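Local coordinates for ARF-like GTPase (Chlamydomonas reinhardtii, PDB 4M9Q), which is an Arl13B protein of the ADP-ribosylation factor family of small GTPases, with a P-loop fold that binds phosphoaminophosphonic acid-guanylate ester and a magnesium ion, at residues A[143-148]-A[153-158]. Sequence-based numbering, arbitrary orientation. Where two conformers were deposited one is given.
Sequences PCTAKM and DVDHRL. With GNP (phosphoaminophosphonic acid-guanylate ester), chain D.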
loop_
_atom_site.group_PDB
_atom_site.type_symbol
_atom_site.label_atom_id
_atom_site.label_comp_id
_atom_site.label_asym_id
_atom_site.label_seq_id
_atom_site.Cartn_x
_atom_site.Cartn_y
_atom_site.Cartn_z
ATOM N N PRO A 143 -6.292 -6.379 -10.104
ATOM C CA PRO A 143 -5.579 -7.614 -10.150
ATOM C C PRO A 143 -4.216 -7.437 -10.791
ATOM O O PRO A 143 -4.089 -6.664 -11.730
ATOM C CB PRO A 143 -6.466 -8.512 -11.024
ATOM C CG PRO A 143 -7.563 -7.676 -11.537
ATOM C CD PRO A 143 -7.487 -6.332 -10.941
ATOM N N CYS A 144 -3.206 -8.194 -10.346
ATOM C CA CYS A 144 -1.876 -8.035 -10.893
ATOM C C CYS A 144 -1.021 -9.241 -10.612
ATOM O O CYS A 144 -1.414 -10.184 -9.905
ATOM C CB CYS A 144 -1.199 -6.811 -10.288
ATOM S SG CYS A 144 -0.896 -7.042 -8.534
ATOM N N THR A 145 0.178 -9.195 -11.187
ATOM C CA THR A 145 1.198 -10.232 -11.024
ATOM C C THR A 145 2.530 -9.540 -10.846
ATOM O O THR A 145 3.174 -9.118 -11.789
ATOM C CB THR A 145 1.194 -11.129 -12.279
ATOM O OG1 THR A 145 -0.121 -11.635 -12.409
ATOM C CG2 THR A 145 2.182 -12.278 -12.181
ATOM N N ALA A 146 2.884 -9.345 -9.603
ATOM C CA ALA A 146 4.084 -8.630 -9.222
ATOM C C ALA A 146 5.289 -9.441 -9.690
ATOM O O ALA A 146 6.341 -8.877 -9.900
ATOM C CB ALA A 146 4.116 -8.461 -7.701
ATOM N N LYS A 147 5.159 -10.752 -9.802
ATOM C CA LYS A 147 6.258 -11.601 -10.259
ATOM C C LYS A 147 5.938 -12.216 -11.611
ATOM O O LYS A 147 5.535 -13.377 -11.686
ATOM C CB LYS A 147 6.542 -12.721 -9.236
ATOM C CG LYS A 147 7.892 -13.414 -9.421
ATOM C CD LYS A 147 8.043 -14.643 -8.535
ATOM C CE LYS A 147 9.308 -15.451 -8.855
ATOM N NZ LYS A 147 9.050 -16.897 -9.166
ATOM N N MET A 148 6.142 -11.461 -12.677
ATOM C CA MET A 148 5.969 -12.004 -14.052
ATOM C C MET A 148 7.106 -13.010 -14.356
ATOM O O MET A 148 8.156 -13.004 -13.692
ATOM C CB MET A 148 5.899 -10.880 -15.107
ATOM C CG MET A 148 4.640 -10.011 -15.040
ATOM S SD MET A 148 3.137 -10.774 -15.709
ATOM C CE MET A 148 3.147 -10.213 -17.422
ATOM N N ASP A 153 7.930 -8.500 -19.592
ATOM C CA ASP A 153 7.773 -7.156 -19.080
ATOM C C ASP A 153 6.989 -7.218 -17.776
ATOM O O ASP A 153 6.190 -8.134 -17.558
ATOM C CB ASP A 153 7.007 -6.271 -20.069
ATOM C CG ASP A 153 7.808 -5.954 -21.328
ATOM O OD1 ASP A 153 7.796 -4.782 -21.764
ATOM O OD2 ASP A 153 8.445 -6.869 -21.884
ATOM N N VAL A 154 7.199 -6.238 -16.913
ATOM C CA VAL A 154 6.412 -6.172 -15.695
ATOM C C VAL A 154 4.964 -6.004 -16.104
ATOM O O VAL A 154 4.657 -5.676 -17.227
ATOM C CB VAL A 154 6.854 -5.023 -14.743
ATOM C CG1 VAL A 154 8.278 -5.258 -14.279
ATOM C CG2 VAL A 154 6.728 -3.664 -15.434
ATOM N N ASP A 155 4.083 -6.242 -15.170
ATOM C CA ASP A 155 2.673 -6.133 -15.430
ATOM C C ASP A 155 2.265 -4.677 -15.405
ATOM O O ASP A 155 2.393 -3.999 -14.378
ATOM C CB ASP A 155 1.956 -6.908 -14.342
ATOM C CG ASP A 155 0.477 -6.913 -14.488
ATOM O OD1 ASP A 155 -0.141 -7.583 -13.637
ATOM O OD2 ASP A 155 -0.070 -6.247 -15.372
ATOM N N HIS A 156 1.737 -4.210 -16.514
ATOM C CA HIS A 156 1.231 -2.849 -16.634
ATOM C C HIS A 156 0.168 -2.498 -15.623
ATOM O O HIS A 156 -0.029 -1.331 -15.328
ATOM C CB HIS A 156 0.715 -2.591 -18.057
ATOM C CG HIS A 156 -0.588 -3.293 -18.384
ATOM N ND1 HIS A 156 -1.796 -2.759 -18.094
ATOM C CD2 HIS A 156 -0.842 -4.537 -18.986
ATOM C CE1 HIS A 156 -2.778 -3.616 -18.491
ATOM N NE2 HIS A 156 -2.192 -4.696 -19.035
ATOM N N ARG A 157 -0.536 -3.510 -15.099
ATOM C CA ARG A 157 -1.555 -3.293 -14.055
ATOM C C ARG A 157 -0.966 -2.568 -12.828
ATOM O O ARG A 157 -1.670 -1.825 -12.147
ATOM C CB ARG A 157 -2.213 -4.614 -13.626
ATOM C CG ARG A 157 -3.041 -5.394 -14.669
ATOM C CD ARG A 157 -2.648 -6.882 -14.597
ATOM N NE ARG A 157 -3.684 -7.909 -14.522
ATOM C CZ ARG A 157 -3.439 -9.202 -14.253
ATOM N NH1 ARG A 157 -2.180 -9.637 -14.015
ATOM N NH2 ARG A 157 -4.457 -10.063 -14.208
ATOM N N LEU A 158 0.314 -2.767 -12.536
ATOM C CA LEU A 158 0.913 -2.122 -11.352
ATOM C C LEU A 158 0.944 -0.581 -11.471
ATOM O O LEU A 158 0.485 0.109 -10.548
ATOM C CB LEU A 158 2.322 -2.618 -11.057
ATOM C CG LEU A 158 2.469 -4.122 -10.876
ATOM C CD1 LEU A 158 3.944 -4.466 -10.650
ATOM C CD2 LEU A 158 1.564 -4.673 -9.786
HETATM P PG GNP D . 6.724 -9.562 4.027
HETATM O O1G GNP D . 8.074 -8.769 3.612
HETATM O O2G GNP D . 5.537 -8.572 4.288
HETATM O O3G GNP D . 7.095 -10.500 5.190
HETATM N N3B GNP D . 6.222 -10.414 2.645
HETATM P PB GNP D . 6.054 -9.548 1.203
HETATM O O1B GNP D . 7.149 -8.371 1.051
HETATM O O2B GNP D . 4.636 -9.050 1.175
HETATM O O3A GNP D . 6.231 -10.711 0.135
HETATM P PA GNP D . 7.334 -10.838 -1.004
HETATM O O1A GNP D . 8.545 -11.133 -0.207
HETATM O O2A GNP D . 7.213 -9.644 -1.884
HETATM O "O5'" GNP D . 6.754 -12.130 -1.743
HETATM C "C5'" GNP D . 6.410 -13.299 -0.961
HETATM C "C4'" GNP D . 6.551 -14.584 -1.820
HETATM O "O4'" GNP D . 5.591 -14.469 -2.881
HETATM C "C3'" GNP D . 7.871 -14.693 -2.568
HETATM O "O3'" GNP D . 8.172 -16.031 -2.962
HETATM C "C2'" GNP D . 7.606 -14.010 -3.865
HETATM O "O2'" GNP D . 8.421 -14.415 -4.925
HETATM C "C1'" GNP D . 6.218 -14.494 -4.150
HETATM N N9 GNP D . 5.440 -13.694 -5.100
HETATM C C8 GNP D . 5.301 -12.371 -5.050
HETATM N N7 GNP D . 4.474 -11.947 -6.016
HETATM C C5 GNP D . 4.090 -13.020 -6.716
HETATM C C6 GNP D . 3.228 -13.218 -7.894
HETATM O O6 GNP D . 2.674 -12.263 -8.470
HETATM N N1 GNP D . 3.052 -14.455 -8.307
HETATM C C2 GNP D . 3.640 -15.533 -7.700
HETATM N N2 GNP D . 3.396 -16.733 -8.229
HETATM N N3 GNP D . 4.450 -15.437 -6.612
HETATM C C4 GNP D . 4.726 -14.186 -6.111
HETATM O O HOH W 1 5.056 -7.494 -12.672
#
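Asp155 reaches across to Thr145 and shows how one carboxylate can tie a nucleotide-binding loop to the start of a helix. A chi1 of -179° carries the carboxylate away from its own backbone N and into the loop, where OD1 accepts from Thr145 N at 3.0 Å through its anti lone pair. In the modelled conformer of Arg157, the same oxygen forms a salt bridge with NH1 (2.9 Å), met from above the carboxylate plane but nearly within the guanidinium plane. OD2 turns back to Arg157 N at 2.8 Å, capping the incoming helix; with that conformer in place, three bonds should hold the carboxylate against rotation. Its chain bends so that one guanidinium face lies over the backbone joining Pro143 to Cys144, while NH1 also gives a weak bond to Thr145 OG1 at its edge. Deeper in, Leu158 CD2 packs on Cys144 CB at 3.5 Å; on the outer side, Met148 CG lies against Asp153 O. A water links Thr145 O to Asp155 N. From the same loop, Lys147 N donates to GNP O6 (3.2 Å, 162°), while Asn113 holds Ala146 N. Thr-Ala-Lys, after strand 139-143, is consistent with the guanine-recognition G5 loop of small GTPases.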